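Local atomic coordinates of enoyl-CoA hydratase/isomerase (Shewanella pealeana, PDB entry 4KPK), a protein that probably acts as an enoyl-CoA hydratase or isomerase of the crotonase family, working on acyl-CoA thioesters. Residues E32-Q37 and L41-N46; N61-V66 and G147-L152; E122-M127 and P178-P183; L152-D157 and T186-Q191; K245-S250 and D262-R267. One frame throughout, in Å; residues are numbered along the deposited sequence.

Interaction 1: E32-Q37 and L41-N46. With EDO (1,2-ethanediol), chain B.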
# COMPACT_ATOMS: atom_id res chain seq x y z
N GLU A 32 30.19 -24.56 10.50
CA GLU A 32 31.50 -24.72 9.83
C GLU A 32 31.50 -25.92 8.86
O GLU A 32 32.02 -25.83 7.77
CB GLU A 32 32.58 -24.84 10.88
CG GLU A 32 32.78 -23.57 11.69
CD GLU A 32 33.73 -23.76 12.87
OE1 GLU A 32 33.81 -24.86 13.48
OE2 GLU A 32 34.43 -22.78 13.17
N ILE A 33 30.82 -27.01 9.20
CA ILE A 33 30.77 -28.17 8.30
C ILE A 33 29.91 -27.84 7.11
O ILE A 33 30.24 -28.14 5.96
CB ILE A 33 30.27 -29.45 9.01
CG1 ILE A 33 31.33 -29.98 9.98
CG2 ILE A 33 29.91 -30.54 8.00
CD1 ILE A 33 30.74 -30.86 11.10
N LEU A 34 28.77 -27.21 7.37
CA LEU A 34 27.89 -26.87 6.27
C LEU A 34 28.64 -25.85 5.34
O LEU A 34 28.77 -26.07 4.15
CB LEU A 34 26.58 -26.33 6.84
CG LEU A 34 25.44 -25.94 5.90
CD1 LEU A 34 25.07 -27.02 4.89
CD2 LEU A 34 24.25 -25.58 6.77
N ASP A 35 29.20 -24.81 5.92
CA ASP A 35 29.96 -23.83 5.17
C ASP A 35 30.93 -24.55 4.21
O ASP A 35 30.94 -24.26 3.03
CB ASP A 35 30.74 -22.99 6.14
CG ASP A 35 31.58 -21.94 5.46
OD1 ASP A 35 31.03 -21.12 4.74
OD2 ASP A 35 32.78 -21.96 5.61
N GLN A 36 31.68 -25.54 4.69
CA GLN A 36 32.63 -26.28 3.85
C GLN A 36 31.97 -27.09 2.70
O GLN A 36 32.51 -27.10 1.61
CB GLN A 36 33.51 -27.21 4.70
CG GLN A 36 34.22 -26.52 5.88
CD GLN A 36 35.08 -27.48 6.69
OE1 GLN A 36 36.01 -28.07 6.14
NE2 GLN A 36 34.77 -27.66 7.99
N GLN A 37 30.84 -27.76 2.98
CA GLN A 37 30.16 -28.59 2.04
C GLN A 37 29.34 -27.86 0.97
O GLN A 37 29.28 -28.31 -0.15
CB GLN A 37 29.24 -29.55 2.79
CG GLN A 37 30.12 -30.54 3.56
CD GLN A 37 29.42 -31.19 4.71
OE1 GLN A 37 28.39 -30.73 5.18
NE2 GLN A 37 29.99 -32.27 5.17
N LEU A 41 27.39 -21.23 -1.49
CA LEU A 41 27.17 -20.36 -0.34
C LEU A 41 28.30 -20.53 0.67
O LEU A 41 28.94 -21.58 0.71
CB LEU A 41 25.85 -20.72 0.34
CG LEU A 41 24.57 -20.59 -0.48
CD1 LEU A 41 23.34 -21.15 0.26
CD2 LEU A 41 24.39 -19.13 -0.85
N SER A 42 28.50 -19.50 1.51
CA SER A 42 29.15 -19.60 2.81
C SER A 42 28.14 -19.39 3.87
O SER A 42 27.10 -18.71 3.67
CB SER A 42 30.19 -18.48 3.08
OG SER A 42 31.21 -18.47 2.11
N CYS A 43 28.47 -19.85 5.07
CA CYS A 43 27.62 -19.55 6.18
C CYS A 43 28.45 -19.53 7.42
O CYS A 43 29.35 -20.35 7.56
CB CYS A 43 26.44 -20.55 6.25
SG CYS A 43 26.90 -22.28 6.32
N THR A 44 28.19 -18.56 8.29
CA THR A 44 28.93 -18.40 9.54
C THR A 44 28.00 -18.00 10.65
O THR A 44 26.89 -17.50 10.40
CB THR A 44 30.06 -17.31 9.43
OG1 THR A 44 29.47 -16.04 9.11
CG2 THR A 44 30.99 -17.68 8.36
N LEU A 45 28.45 -18.20 11.88
CA LEU A 45 27.63 -17.90 13.04
C LEU A 45 28.49 -17.36 14.17
O LEU A 45 29.39 -18.02 14.62
CB LEU A 45 26.90 -19.17 13.48
CG LEU A 45 25.95 -19.04 14.66
CD1 LEU A 45 24.80 -18.10 14.34
CD2 LEU A 45 25.40 -20.43 14.98
N ASN A 46 28.24 -16.13 14.60
CA ASN A 46 29.04 -15.52 15.65
C ASN A 46 28.14 -14.54 16.37
O ASN A 46 27.53 -13.67 15.74
CB ASN A 46 30.26 -14.72 15.13
CG ASN A 46 30.85 -15.27 13.84
OD1 ASN A 46 31.59 -16.26 13.85
ND2 ASN A 46 30.58 -14.60 12.71
C1 EDO B . 31.67 -22.32 0.26
O1 EDO B . 30.62 -23.15 0.73
C2 EDO B . 31.83 -21.28 1.36
O2 EDO B . 33.20 -21.03 1.63
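D35 and C43 carry this contact, in which strand 41-46 runs back along helix 30-37, almost antiparallel, 168° between the two short segments at 6.9 Å between their axes. The polar part is a single bond: the backbone N of C43 gives its proton to D35 OD1 at 2.9 Å, fairly straight at 157°. The donor meets that oxygen on its anti side and somewhat out of the carboxylate plane. The strand spends the backbone groups of S42 and T44 on V53 and Q51 of strand 49-54, so the amide of C43, facing the other way, finds a side-chain carboxylate where another strand might have paired. The same OD1 also lies close over the carbon atoms of S42, with CA at 3.1 Å.

The apolar part gathers round the sulfur. With SG set between the backbone N and the carbonyl carbon (chi1 56°), C43 reaches up to the helix backbone, 3.4 Å from D35 N, and touches D35 CB at 3.9 Å. L34 adds its branch point, CG lying 4.0 Å from SG, while its side chain also rests on H77 of helix 65-80.

A 1,2-ethanediol, probably from the crystallisation liquor, sits where the carbonyl oxygens of D35 and L41 face each other. Its O1 is 2.6 Å from D35 O, but its placement beside L41 is doubtful. Three residues join the segments, making a tight helix-to-strand turn that lays the N-terminal helix along the outermost strand of the mixed sheet in a crotonase-like fold.

Interaction 2: N61-V66 and G147-L152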
# COMPACT_ATOMS: atom_id res chain seq x y z
N ASN A 61 26.91 -14.77 -9.09
CA ASN A 61 25.95 -15.22 -8.09
C ASN A 61 24.61 -15.59 -8.74
O ASN A 61 23.54 -15.35 -8.16
CB ASN A 61 25.78 -14.14 -7.02
CG ASN A 61 26.97 -14.09 -6.10
OD1 ASN A 61 27.55 -15.11 -5.87
ND2 ASN A 61 27.31 -12.90 -5.56
N ALA A 62 24.70 -16.09 -9.96
CA ALA A 62 23.53 -16.35 -10.76
C ALA A 62 22.81 -17.57 -10.12
O ALA A 62 23.45 -18.51 -9.67
CB ALA A 62 23.92 -16.65 -12.20
N PHE A 63 21.50 -17.54 -10.10
CA PHE A 63 20.76 -18.64 -9.50
C PHE A 63 20.66 -19.83 -10.44
O PHE A 63 20.33 -19.70 -11.63
CB PHE A 63 19.34 -18.23 -9.14
CG PHE A 63 19.25 -17.30 -7.97
CD1 PHE A 63 20.30 -16.41 -7.64
CD2 PHE A 63 18.08 -17.28 -7.22
CE1 PHE A 63 20.19 -15.55 -6.56
CE2 PHE A 63 17.97 -16.40 -6.15
CZ PHE A 63 19.03 -15.54 -5.83
N ASP A 64 20.88 -20.99 -9.87
CA ASP A 64 20.43 -22.23 -10.47
C ASP A 64 19.83 -23.14 -9.39
O ASP A 64 19.65 -22.69 -8.24
CB ASP A 64 21.59 -22.87 -11.24
CG ASP A 64 22.68 -23.34 -10.36
OD1 ASP A 64 22.54 -23.35 -9.10
OD2 ASP A 64 23.71 -23.71 -10.93
N GLU A 65 19.47 -24.38 -9.78
CA GLU A 65 18.81 -25.35 -8.85
C GLU A 65 19.64 -25.65 -7.58
O GLU A 65 19.14 -25.86 -6.47
CB GLU A 65 18.42 -26.63 -9.63
CG GLU A 65 19.54 -27.59 -9.99
CD GLU A 65 20.57 -27.17 -11.09
OE1 GLU A 65 20.62 -26.05 -11.66
OE2 GLU A 65 21.40 -28.04 -11.38
N VAL A 66 20.92 -25.66 -7.76
CA VAL A 66 21.80 -25.90 -6.67
C VAL A 66 21.80 -24.71 -5.67
O VAL A 66 21.64 -24.94 -4.51
CB VAL A 66 23.24 -26.21 -7.21
CG1 VAL A 66 24.27 -26.21 -6.08
CG2 VAL A 66 23.26 -27.54 -7.97
N GLY A 147 16.44 -10.96 -11.12
CA GLY A 147 15.79 -12.29 -11.05
C GLY A 147 15.27 -12.60 -9.64
O GLY A 147 14.72 -11.71 -8.97
N GLY A 148 15.45 -13.84 -9.16
CA GLY A 148 14.92 -14.28 -7.85
C GLY A 148 15.47 -13.49 -6.66
O GLY A 148 14.90 -13.56 -5.54
N ALA A 149 16.58 -12.75 -6.89
CA ALA A 149 17.24 -11.93 -5.86
C ALA A 149 16.33 -10.85 -5.36
O ALA A 149 16.25 -10.60 -4.18
CB ALA A 149 18.53 -11.31 -6.40
N LEU A 150 15.61 -10.22 -6.27
CA LEU A 150 14.62 -9.28 -5.86
C LEU A 150 13.60 -9.91 -4.92
O LEU A 150 13.18 -9.24 -3.96
CB LEU A 150 13.95 -8.70 -7.06
CG LEU A 150 13.02 -7.53 -6.80
CD1 LEU A 150 13.70 -6.39 -6.07
CD2 LEU A 150 12.50 -7.07 -8.15
N GLY A 151 13.23 -11.18 -5.13
CA GLY A 151 12.29 -11.86 -4.22
C GLY A 151 12.88 -12.01 -2.84
O GLY A 151 12.30 -11.65 -1.82
N LEU A 152 14.07 -12.53 -2.77
CA LEU A 152 14.73 -12.54 -1.49
C LEU A 152 14.73 -11.21 -0.80
O LEU A 152 14.51 -11.14 0.40
CB LEU A 152 16.19 -12.98 -1.63
CG LEU A 152 16.39 -14.39 -2.25
CD1 LEU A 152 17.87 -14.61 -2.35
CD2 LEU A 152 15.71 -15.53 -1.50
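Behind the F63 ring that meets helix 148-155, N61 ND2 is gripped by the carbonyl oxygens of N92 and N95, with a weak third bond to F96 O. N61 O accepts from S97 OG and lies in the plane of the F63 ring, at its edge, so the turn leading up to the phenylalanine is fixed. No hydrogen bond crosses to 147-152; the ring does the joining. Its CZ meets L152 CD1 at 3.8 Å, the methyl arriving at the ring edge from the opposite direction, and lies 3.9 Å from A149 N. F63 CE2 comes obliquely against the backbone, 3.9 Å from G148 C. A CB on G148 would fall only 3.2 Å from F63 CE2, so the ring needs the bare glycine backbone. In crotonase relatives the glycine-rich start of this helix supplies a backbone NH to the oxyanion hole, and probably does so here. Within the helix, L152 N bonds to G148 O at 3.1 Å. An alanine in place of F63 is likely to leave L152 CD1 and the first helical turn without their aromatic neighbour, opening a gap toward I68 and M71. Beyond the ring, D64 OD1 caps helix 65-80 through M67 N.

Interaction 3: E122-M127 and P178-P183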
# COMPACT_ATOMS: atom_id res chain seq x y z
N GLU A 122 10.05 -25.44 -5.79
CA GLU A 122 11.23 -25.27 -4.94
C GLU A 122 11.63 -23.80 -4.72
O GLU A 122 12.00 -23.43 -3.63
CB GLU A 122 12.43 -26.08 -5.47
CG GLU A 122 12.14 -27.57 -5.34
CD GLU A 122 11.72 -27.97 -3.92
OE1 GLU A 122 12.63 -28.15 -3.06
OE2 GLU A 122 10.49 -28.07 -3.64
N LEU A 123 11.56 -23.01 -5.79
CA LEU A 123 11.85 -21.58 -5.68
C LEU A 123 10.77 -20.98 -4.79
O LEU A 123 11.06 -20.11 -3.93
CB LEU A 123 11.85 -20.90 -7.04
CG LEU A 123 12.33 -19.45 -6.92
CD1 LEU A 123 13.64 -19.32 -6.20
CD2 LEU A 123 12.35 -18.76 -8.29
N ALA A 124 9.54 -21.49 -4.91
CA ALA A 124 8.46 -20.93 -4.06
C ALA A 124 8.61 -21.27 -2.57
O ALA A 124 8.31 -20.43 -1.69
CB ALA A 124 7.10 -21.33 -4.54
N ARG A 125 9.08 -22.49 -2.31
CA ARG A 125 9.41 -22.96 -0.96
C ARG A 125 10.56 -22.11 -0.37
O ARG A 125 10.52 -21.70 0.78
CB ARG A 125 9.79 -24.45 -1.03
CG ARG A 125 10.24 -25.09 0.27
CD ARG A 125 10.62 -26.60 0.10
NE ARG A 125 10.83 -27.26 1.39
CZ ARG A 125 9.84 -27.59 2.26
NH1 ARG A 125 8.57 -27.31 2.01
NH2 ARG A 125 10.13 -28.19 3.40
N LEU A 126 11.60 -21.88 -1.15
CA LEU A 126 12.67 -20.90 -0.73
C LEU A 126 12.10 -19.51 -0.28
O LEU A 126 12.32 -19.10 0.82
CB LEU A 126 13.69 -20.71 -1.85
CG LEU A 126 14.80 -19.65 -1.57
CD1 LEU A 126 15.41 -19.87 -0.21
CD2 LEU A 126 15.83 -19.58 -2.66
N MSE A 127 11.33 -18.83 -1.10
CA MSE A 127 10.79 -17.53 -0.73
C MSE A 127 9.90 -17.59 0.49
O MSE A 127 9.94 -16.73 1.39
CB MSE A 127 9.99 -17.01 -1.87
CG MSE A 127 10.71 -16.65 -3.14
SE MSE A 127 12.25 -15.40 -2.96
CE MSE A 127 13.32 -16.15 -4.44
N PRO A 178 7.43 -13.08 -13.72
CA PRO A 178 8.08 -13.34 -12.42
C PRO A 178 7.07 -13.85 -11.43
O PRO A 178 6.74 -13.18 -10.50
CB PRO A 178 8.62 -11.96 -12.03
CG PRO A 178 7.69 -11.00 -12.67
CD PRO A 178 7.21 -11.63 -13.95
N ALA A 179 6.57 -15.05 -11.64
CA ALA A 179 5.36 -15.47 -10.95
C ALA A 179 5.64 -15.78 -9.50
O ALA A 179 4.86 -15.39 -8.62
CB ALA A 179 4.77 -16.67 -11.63
N VAL A 180 6.72 -16.53 -9.25
CA VAL A 180 6.97 -17.04 -7.90
C VAL A 180 7.32 -15.91 -6.91
O VAL A 180 6.95 -15.98 -5.75
CB VAL A 180 8.10 -18.13 -7.92
CG1 VAL A 180 8.46 -18.62 -6.52
CG2 VAL A 180 7.63 -19.33 -8.72
N ILE A 181 8.01 -14.88 -7.37
CA ILE A 181 8.40 -13.77 -6.50
C ILE A 181 7.34 -12.67 -6.34
O ILE A 181 7.43 -11.82 -5.40
CB ILE A 181 9.74 -13.14 -6.94
CG1 ILE A 181 9.72 -12.61 -8.39
CG2 ILE A 181 10.84 -14.15 -6.79
CD1 ILE A 181 10.81 -11.56 -8.63
N SER A 182 6.34 -12.70 -7.23
CA SER A 182 5.39 -11.58 -7.37
C SER A 182 4.60 -11.26 -6.14
O SER A 182 4.19 -10.13 -5.99
CB SER A 182 4.47 -11.77 -8.58
OG SER A 182 3.72 -12.99 -8.56
N PRO A 183 4.34 -12.25 -5.26
CA PRO A 183 3.52 -11.91 -4.11
C PRO A 183 4.28 -11.03 -3.15
O PRO A 183 3.74 -10.11 -2.56
CB PRO A 183 3.14 -13.32 -3.47
CG PRO A 183 3.35 -14.33 -4.55
CD PRO A 183 4.36 -13.72 -5.53
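V180 points its CG1 straight into helix 113-132, where the methyl settles between L123 and A124. That branch extends away from its own backbone nitrogen, on the far side of the bond (chi1 176°), which is what carries it to the helix surface. V180 CG1 comes 3.4 Å from A124 CA and 3.6 Å from A124 CB, close enough that the backbone of the helix forms part of the seat. L123 crosses obliquely over the same methyl with its CG at 4.0 Å, and its side chain continues to I68 of helix 65-80.

One turn further along, M127, present as selenomethionine, and I181 run side by side, pointing the same way. They touch through M127 CE and I181 CG2, 4.0 Å apart. The methionine chain is bent at its second and third torsions (chi2 -53°), and its side chain also packs on L152 and C155 of helix 148-155. I181 in turn leans on L169.

On the loop side, S182 folds back on its own turn: its hydroxyl donates to A179 O at 2.7 Å, with the donor tilted 33° from the carbonyl plane. The bond closes the turn that leads into helix 182-189, next to V180 and I181. Residues of the second subunit pack nearby, S265 on A124 and I268 on A179, so the seam lies close to the interface of the crotonase-type trimer.

Across it methyl groups meet other aliphatic carbons and the backbone of the helix, without a hydrogen bond or charge, so the join depends on shape and on burial of apolar surface.

Interaction 4: L152-D157 and T186-Q191; sequences LICCSD and TRAMGQ
R187 reaches from helix 182-189 to the C-terminal end of helix 148-155, two helices of the crotonase fold that meet here in the core, close to both neighbouring subunits. The polar contact is one bond: R187 NH2 donates to C154 O at 3.3 Å with an angle of 142°, the oxygen lying in the guanidinium plane at its edge. The donor is somewhat tilted from the carbonyl plane. The carbonyl belongs to the last turn of its helix, whose end would probably draw a positive group.

Charge pairs hold the same guanidinium from the outside. NH1 makes a salt bridge to E252, and NH2, besides meeting C154, makes one to D131 in the last turn of helix 113-132. The arginine chain runs extended to CD and then bends at chi3 (41°), which turns the head back to the helix end. A leucine in its place would probably leave both D131 and E252 without their cationic mate and C154 O without this donor. D157, just past the helix, makes its own salt bridges, to K245 and to R195 of the third subunit.

The apolar part is small: C154 SG lies 3.7 Å from A188 CB, with C154 CB at 4.2 Å, and R192 of the third subunit packs on both residues.

After A188 the backbone turns through G190, at phi 89°, an angle at which a side chain would be jammed against the preceding carbonyl oxygen, and G190 N closes the helix on T186 O at 2.8 Å.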
# COMPACT_ATOMS: atom_id res chain seq x y z
N LEU A 152 14.07 -12.53 -2.77
CA LEU A 152 14.73 -12.54 -1.49
C LEU A 152 14.73 -11.21 -0.80
O LEU A 152 14.51 -11.14 0.40
CB LEU A 152 16.19 -12.98 -1.63
CG LEU A 152 16.39 -14.39 -2.25
CD1 LEU A 152 17.87 -14.61 -2.35
CD2 LEU A 152 15.71 -15.53 -1.50
N ILE A 153 15.05 -10.14 -1.52
CA ILE A 153 15.09 -8.82 -0.89
C ILE A 153 13.72 -8.44 -0.38
O ILE A 153 13.54 -8.06 0.75
CB ILE A 153 15.56 -7.76 -1.90
CG1 ILE A 153 17.01 -8.00 -2.20
CG2 ILE A 153 15.25 -6.37 -1.35
CD1 ILE A 153 17.45 -7.43 -3.52
N CYS A 154 12.72 -8.63 -1.21
CA CYS A 154 11.34 -8.46 -0.78
C CYS A 154 10.83 -9.39 0.30
O CYS A 154 9.82 -9.06 0.91
CB CYS A 154 10.40 -8.44 -1.97
SG CYS A 154 10.85 -6.95 -2.89
N CYS A 155 11.54 -10.47 0.58
CA CYS A 155 11.19 -11.40 1.64
C CYS A 155 11.87 -11.04 2.96
O CYS A 155 11.49 -11.55 4.02
CB CYS A 155 11.51 -12.84 1.22
SG CYS A 155 10.30 -13.47 0.06
N SER A 156 12.85 -10.16 2.90
CA SER A 156 13.65 -9.79 4.08
C SER A 156 12.94 -8.72 4.83
O SER A 156 12.16 -8.01 4.28
CB SER A 156 15.03 -9.31 3.68
OG SER A 156 15.71 -10.36 2.99
N ASP A 157 13.20 -8.63 6.13
CA ASP A 157 12.52 -7.62 6.94
C ASP A 157 13.20 -6.21 6.73
O ASP A 157 12.51 -5.17 6.78
CB ASP A 157 12.53 -8.03 8.41
CG ASP A 157 11.75 -9.35 8.67
OD1 ASP A 157 10.60 -9.49 8.19
OD2 ASP A 157 12.29 -10.26 9.36
N THR A 186 5.17 -7.53 -4.84
CA THR A 186 3.98 -6.71 -4.85
C THR A 186 3.65 -6.15 -3.47
O THR A 186 3.27 -4.96 -3.30
CB THR A 186 2.79 -7.49 -5.46
OG1 THR A 186 3.18 -7.91 -6.75
CG2 THR A 186 1.58 -6.62 -5.65
N ARG A 187 3.82 -6.98 -2.47
CA ARG A 187 3.65 -6.51 -1.12
C ARG A 187 4.62 -5.34 -0.84
O ARG A 187 4.26 -4.37 -0.17
CB ARG A 187 3.92 -7.62 -0.12
CG ARG A 187 3.44 -7.33 1.27
CD ARG A 187 3.84 -8.41 2.24
NE ARG A 187 5.18 -8.84 1.98
CZ ARG A 187 5.74 -9.97 2.41
NH1 ARG A 187 5.04 -10.82 3.12
NH2 ARG A 187 7.03 -10.22 2.13
N ALA A 188 5.84 -5.44 -1.32
CA ALA A 188 6.85 -4.43 -0.99
C ALA A 188 6.61 -3.12 -1.70
O ALA A 188 6.49 -2.12 -1.07
CB ALA A 188 8.20 -4.97 -1.34
N MSE A 189 6.52 -3.17 -3.01
CA MSE A 189 6.47 -1.97 -3.86
C MSE A 189 5.08 -1.50 -4.22
O MSE A 189 4.91 -0.35 -4.64
CB MSE A 189 7.28 -2.27 -5.11
CG MSE A 189 6.49 -2.90 -6.26
SE MSE A 189 7.58 -3.21 -7.90
CE MSE A 189 8.69 -1.61 -8.08
N GLY A 190 4.07 -2.35 -4.01
CA GLY A 190 2.69 -1.99 -4.28
C GLY A 190 2.28 -2.31 -5.74
O GLY A 190 3.12 -2.39 -6.63
N GLN A 191 0.97 -2.46 -5.97
CA GLN A 191 0.37 -2.69 -7.28
C GLN A 191 0.58 -1.61 -8.32
O GLN A 191 0.83 -1.91 -9.48
CB GLN A 191 -1.14 -2.93 -7.16
CG GLN A 191 -1.52 -4.24 -6.41
CD GLN A 191 -1.82 -5.40 -7.36
OE1 GLN A 191 -2.04 -5.20 -8.57
NE2 GLN A 191 -1.77 -6.65 -6.83

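Interaction 5: K245-S250 and D262-R267; sequences KCLLSS and DHTSER
Helices 238-251 and 258-273 lie side by side and run in opposite directions, nearest at L247 and T264, whose CA atoms are 7.8 Å apart. Both segments are regular helix, with S250 N bonded to C246 O and R267 N to H263 O, each at 2.9 Å. Side chains bridge the space between them sparingly.

L247 brings CD1 to T264 CG2 at 4.0 Å, the two side chains crossing at about a right angle. The threonine hydroxyl is engaged with T260 O in its own helix, which leaves the methyl to face the leucine. Six residues connect the two helices, and together they form an antiparallel helical hairpin in the C-terminal part of the crotonase fold. This part takes part in the trimer: S182 of the third subunit packs on L247, and N121 of that subunit bonds to S265.

At the more open edge, S250 and H263 meet. S250 OG sits between the backbone N and the carbonyl carbon (chi1 76°) and gives its proton to L247 O at 2.7 Å, in the carbonyl plane and on a lone pair. The oxygen is thereby left as acceptor for H263 NE2, whose weak bond of 3.3 Å comes from the ring edge.

Further along the second helix, R267 grips its neighbour E266 side-on. NE holds OE1 at 2.9 Å while NH2 holds OE2 at 3.0 Å, the latter bond at 168° and on the syn lone pair. W243 adds a cation-pi contact to the same arginine, and OE2 also pairs with R270.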
# COMPACT_ATOMS: atom_id res chain seq x y z
N LYS A 245 6.09 -10.83 13.62
CA LYS A 245 6.06 -11.30 12.25
C LYS A 245 4.80 -12.12 11.93
O LYS A 245 4.28 -11.94 10.85
CB LYS A 245 7.31 -12.09 11.85
CG LYS A 245 8.61 -11.30 11.76
CD LYS A 245 9.78 -12.16 11.26
CE LYS A 245 9.72 -12.32 9.74
NZ LYS A 245 11.04 -12.59 9.12
N CYS A 246 4.31 -12.98 12.84
CA CYS A 246 3.14 -13.83 12.54
C CYS A 246 1.99 -12.90 12.49
O CYS A 246 1.13 -13.03 11.67
CB CYS A 246 2.84 -14.90 13.63
SG CYS A 246 4.15 -16.12 13.89
N LEU A 247 1.99 -11.92 13.39
CA LEU A 247 0.87 -10.99 13.49
C LEU A 247 0.74 -10.18 12.20
O LEU A 247 -0.31 -10.11 11.59
CB LEU A 247 1.08 -10.08 14.68
CG LEU A 247 0.22 -8.83 14.83
CD1 LEU A 247 -1.14 -9.22 15.36
CD2 LEU A 247 0.90 -7.83 15.77
N LEU A 248 1.82 -9.53 11.78
CA LEU A 248 1.82 -8.86 10.46
C LEU A 248 1.38 -9.78 9.33
O LEU A 248 0.67 -9.40 8.40
CB LEU A 248 3.27 -8.33 10.14
CG LEU A 248 3.70 -7.14 11.01
CD1 LEU A 248 5.14 -6.64 10.76
CD2 LEU A 248 2.72 -6.03 10.74
N SER A 249 1.87 -11.00 9.35
CA SER A 249 1.37 -12.01 8.36
C SER A 249 -0.15 -12.13 8.38
O SER A 249 -0.78 -12.05 7.36
CB SER A 249 1.96 -13.40 8.64
OG SER A 249 1.82 -14.24 7.52
N SER A 250 -0.73 -12.27 9.56
CA SER A 250 -2.18 -12.43 9.69
C SER A 250 -2.96 -11.22 9.19
O SER A 250 -4.14 -11.36 8.91
CB SER A 250 -2.55 -12.75 11.15
OG SER A 250 -2.49 -11.59 12.00
N ASP A 262 -10.49 -9.64 17.90
CA ASP A 262 -10.41 -10.71 18.88
C ASP A 262 -9.02 -11.38 18.94
O ASP A 262 -8.45 -11.64 20.02
CB ASP A 262 -11.48 -11.76 18.54
CG ASP A 262 -12.89 -11.28 18.82
OD1 ASP A 262 -13.06 -10.45 19.73
OD2 ASP A 262 -13.82 -11.71 18.11
N HIS A 263 -8.48 -11.62 17.74
CA HIS A 263 -7.17 -12.22 17.58
C HIS A 263 -6.04 -11.27 18.07
O HIS A 263 -5.17 -11.69 18.84
CB HIS A 263 -7.02 -12.66 16.10
CG HIS A 263 -5.61 -12.96 15.69
ND1 HIS A 263 -4.92 -14.06 16.14
CD2 HIS A 263 -4.76 -12.30 14.85
CE1 HIS A 263 -3.70 -14.07 15.61
NE2 HIS A 263 -3.58 -13.01 14.82
N THR A 264 -6.03 -10.01 17.66
CA THR A 264 -4.98 -9.07 18.21
C THR A 264 -5.03 -8.96 19.73
O THR A 264 -3.97 -8.92 20.39
CB THR A 264 -5.01 -7.65 17.60
OG1 THR A 264 -6.28 -7.03 17.77
CG2 THR A 264 -4.72 -7.74 16.14
N SER A 265 -6.25 -8.94 20.29
CA SER A 265 -6.43 -8.85 21.75
C SER A 265 -5.94 -10.13 22.45
O SER A 265 -5.27 -10.05 23.46
CB SER A 265 -7.89 -8.58 22.11
OG SER A 265 -8.29 -7.32 21.64
N GLU A 266 -6.20 -11.28 21.85
CA GLU A 266 -5.70 -12.54 22.37
C GLU A 266 -4.18 -12.62 22.29
O GLU A 266 -3.56 -13.06 23.26
CB GLU A 266 -6.39 -13.71 21.66
CG GLU A 266 -6.03 -15.08 22.21
CD GLU A 266 -4.72 -15.59 21.63
OE1 GLU A 266 -4.31 -15.05 20.58
OE2 GLU A 266 -4.10 -16.52 22.22
N ARG A 267 -3.55 -12.17 21.19
CA ARG A 267 -2.08 -12.16 21.11
C ARG A 267 -1.42 -11.34 22.23
O ARG A 267 -0.52 -11.83 22.90
CB ARG A 267 -1.54 -11.72 19.75
CG ARG A 267 -1.87 -12.70 18.63
CD ARG A 267 -1.00 -13.95 18.73
NE ARG A 267 -1.56 -14.98 19.63
CZ ARG A 267 -0.94 -16.12 19.94
NH1 ARG A 267 0.27 -16.39 19.46
NH2 ARG A 267 -1.55 -16.99 20.75

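Overall arrangement
From the N terminus, interaction 1 comes first: a short turn folds helix 30-37 onto the edge strand 41-46, apart from the rest. Interaction 2 then closes a loop of 80 residues, bringing the loop just before helix 65-80 to helix 148-155. Interaction 3 crosses it, since 122-127 lies inside that loop and 178-183 beyond it; the two touch through M127. Interaction 4, closing a loop of 28 residues, follows interaction 2, shares L152 and helix 148-155 with it, and crosses interaction 3, both using helix 182-189. Interaction 5 closes a local hairpin near the C terminus and joins interaction 4 through a salt bridge from D157 OD2 to K245 NZ, 2.7 Å.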